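Local coordinates for protein cytochrome c (PDB 3CP5) that carries a covalently bound heme c and probably transfers electrons, as expected of a monoheme cytochrome c, at residues Glu38-Phe41 with Asn42-Thr46. Residues are numbered along the deposited sequence; the frame is centred on the assembly and turned at random. Where two conformers were deposited one is given.
Sequences EQLF and NTYCT. With HEC (heme c), chain C.
F41 and C45 meet where helix 31-44 ends beside the heme. F41 CG stands anti to the backbone N (chi1 -174°), which brings the ring beneath C45 CB. From CB, which sits beside N42 N of the next peptide, the F41 side chain runs to CG, near C45 CB. CD1 is the atom nearest that carbon, at 3.5 Å, and it also passes 3.6 Å from C45 SG. C45 CB sits over the CD1-CE1 side of one ring face, in a CH-pi contact 3.6 Å from the F41 ring centroid, with CG and CZ a little farther off. C45 SG approaches the ring obliquely. On the other border CD2 and CE2 are each 3.5 Å from T46 OG1. The F41 ring also meets that of Y116 on helix 107-123. An alanine at F41 has no ring to lie under C45 CB, and would probably open a gap between the cysteine, T46 OG1 and Y116.

The backbone closes the turn. F41 O accepts from C45 N (2.8 Å) and T46 N, which come from opposite faces of its carbonyl plane. Q39 O is likewise gripped twice, by T43 N and by T43 OG1 at 3.1 Å. L40 CD2 lies beside Y44 CE1. L40 O accepts from Y44 N and also lies at the edge of the Y44 ring. Y44 OH is hydrogen-bonded to Q109.

C45 SG is joined covalently to CAB of heme c, 1.9 Å away. C45 and C48, followed by the axial ligand H49, form the CXXCH heme-attachment motif of cytochrome c, directly after helix 31-44, which packs on helix 107-123 and probably corresponds to the N-terminal helix of the classical cytochrome c fold.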
loop_
_atom_site.group_PDB
_atom_site.type_symbol
_atom_site.label_atom_id
_atom_site.label_comp_id
_atom_site.label_asym_id
_atom_site.label_seq_id
_atom_site.Cartn_x
_atom_site.Cartn_y
_atom_site.Cartn_z
ATOM N N GLU A 38 -7.883 7.092 -6.143
ATOM C CA GLU A 38 -7.216 8.397 -6.163
ATOM C C GLU A 38 -7.752 9.330 -5.076
ATOM O O GLU A 38 -7.024 10.011 -4.355
ATOM C CB GLU A 38 -7.356 9.020 -7.539
ATOM C CG GLU A 38 -6.697 10.354 -7.765
ATOM C CD GLU A 38 -6.723 10.855 -9.199
ATOM O OE1 GLU A 38 -7.236 10.181 -10.103
ATOM O OE2 GLU A 38 -6.202 11.971 -9.410
ATOM N N GLN A 39 -9.089 9.392 -4.992
ATOM C CA GLN A 39 -9.749 10.198 -3.975
ATOM C C GLN A 39 -9.345 9.709 -2.598
ATOM O O GLN A 39 -9.058 10.515 -1.707
ATOM C CB GLN A 39 -11.258 10.131 -4.140
ATOM C CG GLN A 39 -11.746 10.709 -5.457
ATOM C CD GLN A 39 -13.232 10.410 -5.641
ATOM O OE1 GLN A 39 -13.825 9.551 -4.972
ATOM N NE2 GLN A 39 -13.823 11.155 -6.555
ATOM N N LEU A 40 -9.338 8.418 -2.387
ATOM C CA LEU A 40 -9.013 7.892 -1.058
ATOM C C LEU A 40 -7.539 8.090 -0.723
ATOM O O LEU A 40 -7.209 8.396 0.411
ATOM C CB LEU A 40 -9.311 6.385 -1.061
ATOM C CG LEU A 40 -10.762 5.994 -0.947
ATOM C CD1 LEU A 40 -10.953 4.527 -1.323
ATOM C CD2 LEU A 40 -11.390 6.317 0.398
ATOM N N PHE A 41 -6.661 8.069 -1.713
ATOM C CA PHE A 41 -5.250 8.313 -1.494
ATOM C C PHE A 41 -5.034 9.766 -1.044
ATOM O O PHE A 41 -4.273 10.035 -0.126
ATOM C CB PHE A 41 -4.463 7.983 -2.758
ATOM C CG PHE A 41 -2.954 8.056 -2.623
ATOM C CD1 PHE A 41 -2.199 6.952 -2.285
ATOM C CD2 PHE A 41 -2.294 9.263 -2.854
ATOM C CE1 PHE A 41 -0.842 6.987 -2.165
ATOM C CE2 PHE A 41 -0.942 9.310 -2.702
ATOM C CZ PHE A 41 -0.206 8.205 -2.356
ATOM N N ASN A 42 -5.723 10.684 -1.713
ATOM C CA ASN A 42 -5.676 12.080 -1.292
ATOM C C ASN A 42 -6.092 12.254 0.159
ATOM O O ASN A 42 -5.479 12.989 0.933
ATOM C CB ASN A 42 -6.579 12.930 -2.206
ATOM C CG ASN A 42 -6.500 14.371 -1.707
ATOM O OD1 ASN A 42 -7.347 14.821 -0.951
ATOM N ND2 ASN A 42 -5.475 15.098 -2.087
ATOM N N THR A 43 -7.161 11.554 0.532
ATOM C CA THR A 43 -7.738 11.664 1.868
ATOM C C THR A 43 -6.869 11.061 2.967
ATOM O O THR A 43 -6.666 11.624 4.052
ATOM C CB THR A 43 -9.121 10.919 1.879
ATOM O OG1 THR A 43 -10.018 11.588 0.983
ATOM C CG2 THR A 43 -9.743 10.911 3.241
ATOM N N TYR A 44 -6.324 9.861 2.708
ATOM C CA TYR A 44 -5.642 9.061 3.709
ATOM C C TYR A 44 -4.117 9.071 3.624
ATOM O O TYR A 44 -3.478 8.760 4.647
ATOM C CB TYR A 44 -6.112 7.610 3.668
ATOM C CG TYR A 44 -7.479 7.273 4.201
ATOM C CD1 TYR A 44 -8.636 7.344 3.454
ATOM C CD2 TYR A 44 -7.635 6.858 5.524
ATOM C CE1 TYR A 44 -9.872 7.031 3.980
ATOM C CE2 TYR A 44 -8.867 6.526 6.053
ATOM C CZ TYR A 44 -10.003 6.618 5.281
ATOM O OH TYR A 44 -11.247 6.285 5.770
ATOM N N CYS A 45 -3.539 9.324 2.456
ATOM C CA CYS A 45 -2.146 8.967 2.241
ATOM C C CYS A 45 -1.252 10.145 1.869
ATOM O O CYS A 45 -0.039 10.124 2.231
ATOM C CB CYS A 45 -2.029 7.913 1.120
ATOM S SG CYS A 45 -3.241 6.571 1.137
ATOM N N THR A 46 -1.740 11.167 1.202
ATOM C CA THR A 46 -1.008 12.312 0.736
ATOM C C THR A 46 -0.407 13.137 1.862
ATOM O O THR A 46 0.519 13.904 1.726
ATOM C CB THR A 46 -1.884 13.176 -0.210
ATOM O OG1 THR A 46 -1.934 12.475 -1.466
ATOM C CG2 THR A 46 -1.306 14.548 -0.423
HETATM FE FE HEC C . 2.492 4.735 4.401
HETATM C CHA HEC C . 5.393 2.928 4.351
HETATM C CHB HEC C . 1.292 2.933 1.769
HETATM C CHC HEC C . -0.525 6.338 4.719
HETATM C CHD HEC C . 3.876 6.900 6.607
HETATM N NA HEC C . 3.214 3.260 3.284
HETATM C C1A HEC C . 4.422 2.574 3.426
HETATM C C2A HEC C . 4.452 1.465 2.504
HETATM C C3A HEC C . 3.333 1.483 1.768
HETATM C C4A HEC C . 2.543 2.594 2.283
HETATM C CMA HEC C . 2.914 0.534 0.624
HETATM C CAA HEC C . 5.652 0.521 2.247
HETATM C CBA HEC C . 6.574 1.010 1.128
HETATM C CGA HEC C . 7.608 -0.011 0.716
HETATM O O1A HEC C . 8.565 0.394 -0.023
HETATM O O2A HEC C . 7.457 -1.212 1.064
HETATM N NB HEC C . 0.751 4.711 3.420
HETATM C C1B HEC C . 0.507 3.980 2.274
HETATM C C2B HEC C . -0.830 4.255 1.816
HETATM C C3B HEC C . -1.405 5.150 2.671
HETATM C C4B HEC C . -0.400 5.428 3.676
HETATM C CMB HEC C . -1.421 3.613 0.536
HETATM C CAB HEC C . -2.871 5.627 2.706
HETATM C CBB HEC C . -3.818 4.583 2.819
HETATM N NC HEC C . 1.794 6.250 5.500
HETATM C C1C HEC C . 0.501 6.772 5.540
HETATM C C2C HEC C . 0.423 7.878 6.472
HETATM C C3C HEC C . 1.644 8.050 7.003
HETATM C C4C HEC C . 2.509 7.086 6.364
HETATM C CMC HEC C . -0.797 8.785 6.564
HETATM C CAC HEC C . 2.171 9.234 7.868
HETATM C CBC HEC C . 1.461 9.395 9.090
HETATM N ND HEC C . 4.275 4.858 5.297
HETATM C C1D HEC C . 4.666 5.858 6.179
HETATM C C2D HEC C . 6.054 5.624 6.584
HETATM C C3D HEC C . 6.420 4.459 6.037
HETATM C C4D HEC C . 5.338 4.033 5.172
HETATM C CMD HEC C . 6.773 6.575 7.578
HETATM C CAD HEC C . 7.717 3.651 6.227
HETATM C CBD HEC C . 7.517 2.604 7.350
HETATM C CGD HEC C . 7.233 3.314 8.654
HETATM O O1D HEC C . 6.129 3.114 9.237
HETATM O O2D HEC C . 8.166 4.104 9.061
#